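Side-chain contacts in levoglucosan dehydrogenase (Pseudarthrobacter phenanthrenivorans, PDB 6A3F), which catalyses the NAD(+)-dependent oxidation of levoglucosan to 3-dehydrolevoglucosan, working as a homotetramer: residues 305-310 / 328-333; 112-117 / 138-143; 43-46 / 52-55. One frame throughout, in Å; residues are numbered along the deposited sequence.

Contact 1 (305-310 / 328-333); sequences SIVFNY and RGFRTV. With SO4 (sulfate ion), chain C.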
# COMPACT_ATOMS: atom_id res chain seq x y z
N SER B 305 -10.52 11.43 -9.81
CA SER B 305 -10.02 11.79 -8.48
C SER B 305 -8.48 11.67 -8.47
O SER B 305 -7.87 10.91 -9.26
CB SER B 305 -10.63 10.88 -7.42
OG SER B 305 -12.03 10.95 -7.28
N ILE B 306 -7.82 12.42 -7.57
CA ILE B 306 -6.40 12.47 -7.45
C ILE B 306 -6.06 12.41 -5.95
O ILE B 306 -6.68 13.12 -5.19
CB ILE B 306 -5.78 13.74 -8.05
CG1 ILE B 306 -6.12 13.89 -9.54
CG2 ILE B 306 -4.28 13.76 -7.82
CD1 ILE B 306 -5.87 15.28 -10.06
N VAL B 307 -5.11 11.55 -5.60
CA VAL B 307 -4.68 11.37 -4.21
C VAL B 307 -3.16 11.47 -4.19
O VAL B 307 -2.48 10.90 -5.06
CB VAL B 307 -5.17 10.01 -3.66
CG1 VAL B 307 -4.50 9.66 -2.32
CG2 VAL B 307 -6.68 10.01 -3.52
N PHE B 308 -2.61 12.13 -3.17
CA PHE B 308 -1.17 12.31 -3.06
C PHE B 308 -0.78 12.11 -1.59
O PHE B 308 -1.56 12.47 -0.70
CB PHE B 308 -0.73 13.72 -3.47
CG PHE B 308 0.71 14.07 -3.20
CD1 PHE B 308 1.74 13.48 -3.92
CD2 PHE B 308 1.05 15.02 -2.25
CE1 PHE B 308 3.06 13.77 -3.66
CE2 PHE B 308 2.38 15.34 -2.03
CZ PHE B 308 3.38 14.74 -2.74
N ASN B 309 0.41 11.57 -1.38
CA ASN B 309 1.03 11.32 -0.07
C ASN B 309 2.53 11.60 -0.18
O ASN B 309 3.28 10.85 -0.82
CB ASN B 309 0.76 9.90 0.43
CG ASN B 309 1.61 9.45 1.60
OD1 ASN B 309 2.17 10.30 2.31
ND2 ASN B 309 1.61 8.15 1.91
N TYR B 310 2.98 12.71 0.42
CA TYR B 310 4.37 13.11 0.36
C TYR B 310 5.31 12.07 1.00
O TYR B 310 6.48 12.00 0.63
CB TYR B 310 4.62 14.49 1.00
CG TYR B 310 6.04 14.92 0.82
CD1 TYR B 310 6.44 15.59 -0.33
CD2 TYR B 310 7.01 14.64 1.77
CE1 TYR B 310 7.76 15.93 -0.55
CE2 TYR B 310 8.34 14.90 1.54
CZ TYR B 310 8.71 15.59 0.40
OH TYR B 310 10.00 15.91 0.20
N ARG B 328 -11.53 -0.09 -13.85
CA ARG B 328 -11.51 1.21 -13.24
C ARG B 328 -10.73 1.13 -11.94
O ARG B 328 -10.81 0.11 -11.27
CB ARG B 328 -12.91 1.66 -12.79
CG ARG B 328 -13.82 1.97 -13.97
CD ARG B 328 -15.01 2.84 -13.69
NE ARG B 328 -15.72 2.99 -14.95
CZ ARG B 328 -17.01 2.76 -15.09
NH1 ARG B 328 -17.71 2.39 -14.03
NH2 ARG B 328 -17.61 2.96 -16.25
N GLY B 329 -10.05 2.20 -11.60
CA GLY B 329 -9.51 2.38 -10.26
C GLY B 329 -8.35 3.35 -10.24
O GLY B 329 -7.90 3.89 -11.31
N PHE B 330 -7.82 3.60 -9.05
CA PHE B 330 -6.68 4.47 -9.00
C PHE B 330 -5.43 3.82 -9.61
O PHE B 330 -5.00 2.69 -9.21
CB PHE B 330 -6.31 4.84 -7.56
CG PHE B 330 -7.25 5.86 -6.97
CD1 PHE B 330 -7.01 7.22 -7.15
CD2 PHE B 330 -8.33 5.48 -6.21
CE1 PHE B 330 -7.88 8.16 -6.62
CE2 PHE B 330 -9.20 6.42 -5.67
CZ PHE B 330 -8.96 7.75 -5.86
N ARG B 331 -4.80 4.58 -10.50
CA ARG B 331 -3.48 4.29 -11.03
C ARG B 331 -2.42 4.93 -10.13
O ARG B 331 -2.47 6.13 -9.87
CB ARG B 331 -3.26 4.91 -12.42
CG ARG B 331 -4.40 4.62 -13.39
CD ARG B 331 -4.23 5.33 -14.72
NE ARG B 331 -5.43 5.19 -15.53
CZ ARG B 331 -5.51 5.47 -16.81
NH1 ARG B 331 -4.42 5.83 -17.48
NH2 ARG B 331 -6.66 5.36 -17.43
N THR B 332 -1.38 4.18 -9.84
CA THR B 332 -0.21 4.70 -9.16
C THR B 332 0.86 5.11 -10.17
O THR B 332 1.55 4.24 -10.79
CB THR B 332 0.33 3.64 -8.18
OG1 THR B 332 -0.68 3.39 -7.22
CG2 THR B 332 1.56 4.11 -7.46
N VAL B 333 0.98 6.40 -10.40
CA VAL B 333 1.84 6.95 -11.41
C VAL B 333 3.12 7.44 -10.73
O VAL B 333 3.05 8.31 -9.82
CB VAL B 333 1.16 8.11 -12.18
CG1 VAL B 333 2.11 8.69 -13.23
CG2 VAL B 333 -0.14 7.66 -12.80
S SO4 C . -5.60 6.48 -20.81
O1 SO4 C . -6.38 7.63 -20.21
O2 SO4 C . -4.21 6.61 -20.32
O3 SO4 C . -5.58 6.45 -22.31
O4 SO4 C . -6.16 5.19 -20.34

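Contact 2 (112-117 / 138-143); sequences AAAEAG and DAVKDK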
# COMPACT_ATOMS: atom_id res chain seq x y z
N ALA B 112 13.68 45.62 4.18
CA ALA B 112 14.99 46.21 3.97
C ALA B 112 15.60 45.74 2.64
O ALA B 112 16.12 46.57 1.85
CB ALA B 112 15.89 45.93 5.15
N ALA B 113 15.53 44.43 2.37
CA ALA B 113 15.98 43.89 1.07
C ALA B 113 15.16 44.46 -0.10
O ALA B 113 15.70 44.77 -1.16
CB ALA B 113 15.86 42.37 1.09
N ALA B 114 13.84 44.55 0.03
CA ALA B 114 13.01 45.14 -1.03
C ALA B 114 13.47 46.59 -1.32
O ALA B 114 13.60 46.98 -2.47
CB ALA B 114 11.55 45.11 -0.64
N GLU B 115 13.75 47.33 -0.28
CA GLU B 115 14.12 48.77 -0.46
C GLU B 115 15.53 48.85 -1.08
O GLU B 115 15.82 49.80 -1.76
CB GLU B 115 13.98 49.52 0.87
CG GLU B 115 12.54 49.87 1.23
CD GLU B 115 12.39 50.35 2.67
OE1 GLU B 115 13.42 50.47 3.37
OE2 GLU B 115 11.23 50.60 3.11
N ALA B 116 16.39 47.87 -0.86
CA ALA B 116 17.70 47.82 -1.49
C ALA B 116 17.63 47.19 -2.90
O ALA B 116 18.67 46.99 -3.51
CB ALA B 116 18.67 47.08 -0.61
N GLY B 117 16.46 46.84 -3.41
CA GLY B 117 16.32 46.34 -4.81
C GLY B 117 16.80 44.89 -4.98
O GLY B 117 17.20 44.49 -6.08
N ASP B 138 3.38 44.79 0.51
CA ASP B 138 3.37 46.20 0.04
C ASP B 138 4.78 46.68 -0.35
O ASP B 138 4.96 47.40 -1.32
CB ASP B 138 2.76 47.09 1.10
CG ASP B 138 1.27 46.97 1.20
OD1 ASP B 138 0.58 46.46 0.24
OD2 ASP B 138 0.77 47.40 2.27
N ALA B 139 5.80 46.22 0.35
CA ALA B 139 7.15 46.64 0.08
C ALA B 139 7.65 46.12 -1.27
O ALA B 139 8.61 46.66 -1.80
CB ALA B 139 8.05 46.17 1.18
N VAL B 140 7.12 44.99 -1.77
CA VAL B 140 7.73 44.38 -2.96
C VAL B 140 6.84 44.59 -4.17
O VAL B 140 7.30 44.57 -5.30
CB VAL B 140 8.00 42.87 -2.78
CG1 VAL B 140 8.86 42.59 -1.56
CG2 VAL B 140 6.69 42.07 -2.78
N LYS B 141 5.56 44.72 -3.93
CA LYS B 141 4.62 44.52 -5.01
C LYS B 141 4.84 45.52 -6.14
O LYS B 141 4.44 45.25 -7.25
CB LYS B 141 3.19 44.57 -4.47
CG LYS B 141 2.63 45.94 -4.19
CD LYS B 141 1.35 45.94 -3.40
CE LYS B 141 0.98 47.34 -2.95
NZ LYS B 141 -0.40 47.39 -2.40
N ASP B 142 5.45 46.68 -5.88
CA ASP B 142 5.63 47.70 -6.89
C ASP B 142 7.03 47.80 -7.37
O ASP B 142 7.31 48.59 -8.25
CB ASP B 142 5.20 49.04 -6.33
CG ASP B 142 3.82 48.98 -5.74
OD1 ASP B 142 2.89 48.60 -6.50
OD2 ASP B 142 3.67 49.26 -4.52
N LYS B 143 7.94 47.02 -6.79
CA LYS B 143 9.36 47.05 -7.20
C LYS B 143 9.55 46.13 -8.41
O LYS B 143 8.68 45.30 -8.71
CB LYS B 143 10.28 46.60 -6.07
CG LYS B 143 10.21 47.41 -4.79
CD LYS B 143 10.66 48.83 -4.92
CE LYS B 143 10.90 49.47 -3.57
NZ LYS B 143 9.73 49.28 -2.68

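Contact 3 (43-46 / 52-55); sequences AAMP and APAL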
# COMPACT_ATOMS: atom_id res chain seq x y z
N ALA B 43 23.85 25.05 -5.42
CA ALA B 43 24.96 24.30 -6.02
C ALA B 43 24.46 23.41 -7.15
O ALA B 43 25.08 23.35 -8.22
CB ALA B 43 25.68 23.54 -4.95
N ALA B 44 23.30 22.76 -6.97
CA ALA B 44 22.88 21.71 -7.89
C ALA B 44 21.96 22.24 -8.97
O ALA B 44 21.88 21.57 -9.97
CB ALA B 44 22.19 20.56 -7.18
N MET B 45 21.26 23.37 -8.79
CA MET B 45 20.25 23.77 -9.76
C MET B 45 20.83 23.84 -11.19
O MET B 45 20.25 23.28 -12.08
CB MET B 45 19.56 25.08 -9.38
CG MET B 45 18.50 25.48 -10.40
SD MET B 45 19.23 26.47 -11.73
CE MET B 45 19.24 28.07 -10.90
N PRO B 46 21.98 24.51 -11.42
CA PRO B 46 22.45 24.48 -12.83
C PRO B 46 22.94 23.09 -13.32
O PRO B 46 22.99 22.83 -14.53
CB PRO B 46 23.58 25.51 -12.82
CG PRO B 46 24.09 25.49 -11.41
CD PRO B 46 22.86 25.30 -10.56
N ALA B 52 21.50 27.08 -17.47
CA ALA B 52 20.77 27.62 -16.36
C ALA B 52 20.30 29.03 -16.69
O ALA B 52 20.94 29.75 -17.44
CB ALA B 52 21.61 27.60 -15.11
N PRO B 53 19.17 29.43 -16.09
CA PRO B 53 18.75 30.81 -16.24
C PRO B 53 19.84 31.77 -15.73
O PRO B 53 20.00 32.83 -16.30
CB PRO B 53 17.44 30.97 -15.44
CG PRO B 53 17.26 29.66 -14.66
CD PRO B 53 18.28 28.68 -15.20
N ALA B 54 20.57 31.38 -14.69
CA ALA B 54 21.67 32.16 -14.17
C ALA B 54 22.45 31.26 -13.21
O ALA B 54 21.90 30.27 -12.74
CB ALA B 54 21.17 33.40 -13.46
N LEU B 55 23.69 31.63 -12.91
CA LEU B 55 24.55 30.81 -12.08
C LEU B 55 24.49 31.32 -10.64
O LEU B 55 25.02 32.37 -10.34
CB LEU B 55 25.99 30.88 -12.60
CG LEU B 55 26.38 29.78 -13.59
CD1 LEU B 55 27.83 29.94 -14.05
CD2 LEU B 55 26.15 28.40 -12.96

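Contact 1 (305-310 / 328-333)
Strands 305-309 and 330-333 pass with their axes 8.5 Å apart and their N-to-C directions 44° from parallel, nearest at S305 and F330, so side chains have to bridge the gap. F330 does most of this. Its CG lies beside the backbone N, anti to the carbonyl carbon (chi1 -76°), and the ring presents CE1 and CZ to the other strand. F330 CZ rests 3.9 Å from S305 CB, and F330 CE1 is 3.8 Å from V307 CG2, the V307 and F330 side chains crossing at about a right angle. S305 OG hydrogen-bonds instead to H289 O of the third subunit.

R331 holds a sulfate, probably from the crystallisation liquor, at its guanidinium edge. R331 NH1 reaches SO4 O2 at 3.0 Å almost straight (168°), and R331 NH2 reaches SO4 O4 at 3.0 Å with a more bent bond. D323 salt-bridges R331, and Q324 N of the second subunit also binds the sulfate.

Strand 315-320 runs between the two strands in the mixed sheet of the C-terminal substrate-binding alpha/beta domain. Strand 294-301 flanks 304-309 on its other side, helix 157-167 packs on I306 and F308, and F330-T332 pair antiparallel with a second-subunit strand, continuing the sheet.

Contact 2 (112-117 / 138-143)
A114 CB is the apolar point on which the last turn of helix 130-141 rests. It lies 3.8 Å from V140 CG1 and 4.1 Å from A139 CB, and touches the backbone as well, 3.5 Å from A139 O. V140 delivers its CG1 branch here because that methyl stands beside the backbone N, anti to the carbonyl carbon (chi1 -56°). With a methyl as the meeting side chain, the backbones come close: A114 and V140 have their CA atoms 5.7 Å apart.

These are successive helices on one side of the Rossmann sheet. Helix 106-115 leads into strand 119-122, and helix 130-141 follows it on the way to strand 147-149, an edge strand of the sheet within this chain; the contact joins the C-terminal ends of both helices in consecutive beta-alpha-beta units.

Polar interactions finish these ends. K143 bends at chi2 and chi4, bringing its ammonium back onto the helix it follows: K143 NZ donates to A139 O at 3.0 Å, tilted 28° from the carbonyl plane. The folded chain passes A114 on its way, with K143 CE 3.8 Å from A114 O. E115 and K143 carry opposite charges, but their charged atoms do not meet. Farther from the other segment, K141 NZ forms a salt bridge to D138 OD1, approaching from above the carboxylate plane, while K134 NZ makes a salt bridge to D138 OD2.

Backbone bonds close the first helix. G117, with positive phi (76°), ends it in a Schellman motif; its N donates to A114 O, the same oxygen that K143 CE brushes.

Contact 3 (43-46 / 52-55)
A54 O is approached by the terminal methyl of M45, M45 CE lying 3.9 Å from A54 O in a van der Waals contact rather than a bond. The other contacts between helix residues 43-46 and the segment 52-55 join apolar atoms.

M45 begins with CG anti to its backbone N (chi1 -180°), then turns sharply at chi2 (-88°) and again at chi3. This bent course carries the sulfur and methyl across to the other segment although the side chain does not set out in that direction. On the way M45 SD passes 4.2 Å from P53 CD and 4.3 Å from A52 CB, so the thioether lies against a proline ring carbon and a methyl while its end reaches the A54 carbonyl.

P46 is the second bearing point. P46 CB is 3.7 Å from A52 CB, and the same carbon lies 3.9 Å from L55 CD2, which also touches P46 CG. Leucine and proline cross at about a right angle, with the CD2 branch of L55 doing the touching. The backbones are near as well, the CA atoms of P46 and A52 being 5.0 Å apart. As a proline nitrogen carries no hydrogen, P46 N makes no bond to the preceding turn, and the helix is kinked there.

The contact lies in the connection from helix 35-48 to strand 55-62 of the Rossmann sheet, the second half of the beta-alpha-beta unit that starts with strand 23-30. L55 pairs by backbone with Q22 and L24, beside strand 23-30. H364 of helix 355-371 packs on M45 and P53, F367 adds to the cover over M45, and A43 and A44 lie against the fourth subunit.

How the contacts relate
Along the chain contact 3 comes first, then contact 2, then contact 1, each closing before the next opens. Contacts 3 and 2, their centres about 24 Å apart, belong to the N-terminal nucleotide-binding domain: contact 2 joins two helices that pack on the parallel Rossmann sheet, contact 3 a helix end and the loop leading into one of its strands. Contact 1 lies about 32 Å from contact 3 and about 41 Å from contact 2 between centres, across the chain's centre from contact 2. None touches another. Contacts 2 and 3 thus belong to the NAD-binding half, and contact 1 to the substrate-binding half, where its mixed sheet runs on into a second subunit of the homotetramer.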